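Local coordinates for protein myosin-I heavy chain (Dictyostelium discoideum, PDB 5EJQ) that works as an actin-based motor in the early steps of phagocytosis and in adhesion, this chain being its first MyTH4-FERM tail region, at residues E419-P424 / S476-F481. The protein carries 3 engineered substitutions. Sequence-based numbering, arbitrary orientation.
Sequences ESLPYP and STLQAF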
loop_
_atom_site.group_PDB
_atom_site.type_symbol
_atom_site.label_atom_id
_atom_site.label_comp_id
_atom_site.label_asym_id
_atom_site.label_seq_id
_atom_site.Cartn_x
_atom_site.Cartn_y
_atom_site.Cartn_z
ATOM N N GLU A 419 21.335 13.576 -26.482
ATOM C CA GLU A 419 22.579 14.243 -26.857
ATOM C C GLU A 419 22.307 15.618 -27.482
ATOM O O GLU A 419 23.259 16.313 -27.824
ATOM C CB GLU A 419 23.388 13.362 -27.819
ATOM C CG GLU A 419 23.907 12.081 -27.188
ATOM C CD GLU A 419 24.535 11.142 -28.195
ATOM O OE1 GLU A 419 23.777 10.450 -28.913
ATOM O OE2 GLU A 419 25.785 11.129 -28.295
ATOM N N SER A 420 21.011 16.010 -27.625
ATOM C CA SER A 420 20.616 17.297 -28.197
ATOM C C SER A 420 19.718 18.169 -27.307
ATOM O O SER A 420 19.841 19.384 -27.379
ATOM C CB SER A 420 19.967 17.112 -29.562
ATOM O OG SER A 420 18.785 16.342 -29.452
ATOM N N LEU A 421 18.829 17.582 -26.479
ATOM C CA LEU A 421 17.917 18.358 -25.637
ATOM C C LEU A 421 18.650 19.316 -24.655
ATOM O O LEU A 421 19.671 18.938 -24.071
ATOM C CB LEU A 421 16.881 17.463 -24.919
ATOM C CG LEU A 421 15.761 16.873 -25.814
ATOM C CD1 LEU A 421 14.869 15.951 -25.032
ATOM C CD2 LEU A 421 14.914 17.965 -26.491
ATOM N N PRO A 422 18.151 20.575 -24.503
ATOM C CA PRO A 422 18.858 21.572 -23.655
ATOM C C PRO A 422 18.632 21.484 -22.134
ATOM O O PRO A 422 18.451 22.525 -21.472
ATOM C CB PRO A 422 18.350 22.911 -24.213
ATOM C CG PRO A 422 16.979 22.609 -24.672
ATOM C CD PRO A 422 16.978 21.181 -25.167
ATOM N N TYR A 423 18.634 20.256 -21.578
ATOM C CA TYR A 423 18.423 20.040 -20.152
ATOM C C TYR A 423 19.599 19.300 -19.539
ATOM O O TYR A 423 20.202 18.462 -20.216
ATOM C CB TYR A 423 17.103 19.259 -19.880
ATOM C CG TYR A 423 15.941 19.778 -20.690
ATOM C CD1 TYR A 423 15.496 21.088 -20.545
ATOM C CD2 TYR A 423 15.351 18.993 -21.675
ATOM C CE1 TYR A 423 14.497 21.607 -21.364
ATOM C CE2 TYR A 423 14.324 19.492 -22.475
ATOM C CZ TYR A 423 13.922 20.809 -22.333
ATOM O OH TYR A 423 12.912 21.305 -23.113
ATOM N N PRO A 424 19.916 19.530 -18.243
ATOM C CA PRO A 424 20.974 18.729 -17.611
ATOM C C PRO A 424 20.529 17.263 -17.616
ATOM O O PRO A 424 19.317 16.990 -17.615
ATOM C CB PRO A 424 21.059 19.308 -16.193
ATOM C CG PRO A 424 19.701 19.892 -15.940
ATOM C CD PRO A 424 19.278 20.438 -17.272
ATOM N N SER A 476 8.890 18.095 -29.746
ATOM C CA SER A 476 9.854 17.004 -29.627
ATOM C C SER A 476 9.565 16.171 -28.353
ATOM O O SER A 476 8.700 16.534 -27.553
ATOM C CB SER A 476 11.281 17.533 -29.658
ATOM O OG SER A 476 11.527 18.386 -28.556
ATOM N N THR A 477 10.239 15.037 -28.198
ATOM C CA THR A 477 9.986 14.153 -27.065
ATOM C C THR A 477 11.157 14.106 -26.123
ATOM O O THR A 477 12.281 13.914 -26.568
ATOM C CB THR A 477 9.599 12.725 -27.569
ATOM O OG1 THR A 477 8.374 12.791 -28.291
ATOM C CG2 THR A 477 9.438 11.706 -26.443
ATOM N N LEU A 478 10.887 14.240 -24.815
ATOM C CA LEU A 478 11.882 14.021 -23.783
ATOM C C LEU A 478 11.569 12.634 -23.150
ATOM O O LEU A 478 10.468 12.423 -22.630
ATOM C CB LEU A 478 11.899 15.154 -22.724
ATOM C CG LEU A 478 12.577 14.821 -21.381
ATOM C CD1 LEU A 478 14.091 14.906 -21.485
ATOM C CD2 LEU A 478 12.086 15.741 -20.264
ATOM N N GLN A 479 12.515 11.694 -23.220
ATOM C CA GLN A 479 12.321 10.374 -22.618
ATOM C C GLN A 479 12.926 10.438 -21.237
ATOM O O GLN A 479 14.150 10.428 -21.098
ATOM C CB GLN A 479 12.936 9.243 -23.476
ATOM C CG GLN A 479 12.791 7.844 -22.858
ATOM C CD GLN A 479 12.893 6.730 -23.876
ATOM O OE1 GLN A 479 11.913 6.031 -24.166
ATOM N NE2 GLN A 479 14.084 6.526 -24.437
ATOM N N ALA A 480 12.058 10.610 -20.218
ATOM C CA ALA A 480 12.475 10.754 -18.834
ATOM C C ALA A 480 12.556 9.412 -18.119
ATOM O O ALA A 480 11.577 8.685 -18.045
ATOM C CB ALA A 480 11.539 11.703 -18.101
ATOM N N PHE A 481 13.733 9.089 -17.589
ATOM C CA PHE A 481 13.968 7.856 -16.856
ATOM C C PHE A 481 13.901 8.173 -15.391
ATOM O O PHE A 481 14.441 9.186 -14.949
ATOM C CB PHE A 481 15.337 7.246 -17.216
ATOM C CG PHE A 481 15.417 6.750 -18.643
ATOM C CD1 PHE A 481 15.052 5.447 -18.966
ATOM C CD2 PHE A 481 15.867 7.584 -19.662
ATOM C CE1 PHE A 481 15.114 4.993 -20.292
ATOM C CE2 PHE A 481 15.927 7.132 -20.982
ATOM C CZ PHE A 481 15.541 5.846 -21.291
#
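Leu421 reaches Leu478 through one methyl branch: its CD1 lies 3.8 Å from CD1 of Leu478 and equally near the CA of that residue. The same methyl also rests 3.6 Å from the backbone O of Thr477, so it covers the main chain at Thr477 and Leu478 as well as the leucine side chain. The other branch, CD2, diverges toward Ser476 and stops 4.0 Å from its OG, a van der Waals contact; the hydroxyl has its polar partner in OD1 of Asn474. With CG of Leu421 trans to the carbonyl carbon (chi1 -73°), chi2 of 176° carries CD1 out anti to CA, toward Leu478, while CD2 branches off toward Ser476, and the two methyls fork over successive residues, 476 to 478. From the opposite segment, CG of Leu478 stands trans to the backbone N (chi1 161°), and its CD1 lies against both Leu421 CD1 and the rim of the Tyr423 ring. That ring is met obliquely, at 4.3 Å from its CD2 to CD1 of Leu478. Both segments belong to what is, from its topology, probably the PH-like F3 lobe of the FERM domain: 419-424 is the connection between antiparallel strands 410-415 and 426-432, and strand 477-480 pairs with 468-471, as the backbone bonds of Leu478 with Ile470 and Ala480 with Val468 attest. No hydrogen bond joins 419-424 to 476-481, and the closest CA atoms, those of Leu421 and Leu478, are 7.7 Å apart; the side chains of Leu421 and Tyr423 bridge the gap, the leucine meeting main-chain as well as side-chain atoms. Leu472 touches both Leu421 and Tyr423, while Phe427 and His416 pack on Leu478, which is buried. On the tyrosine, Pro422 packs its CD over one side of the ring, near its margin, and the phenol OH is hydrogen-bonded to Glu448, which ties the polar end of the ring to strand 445-450.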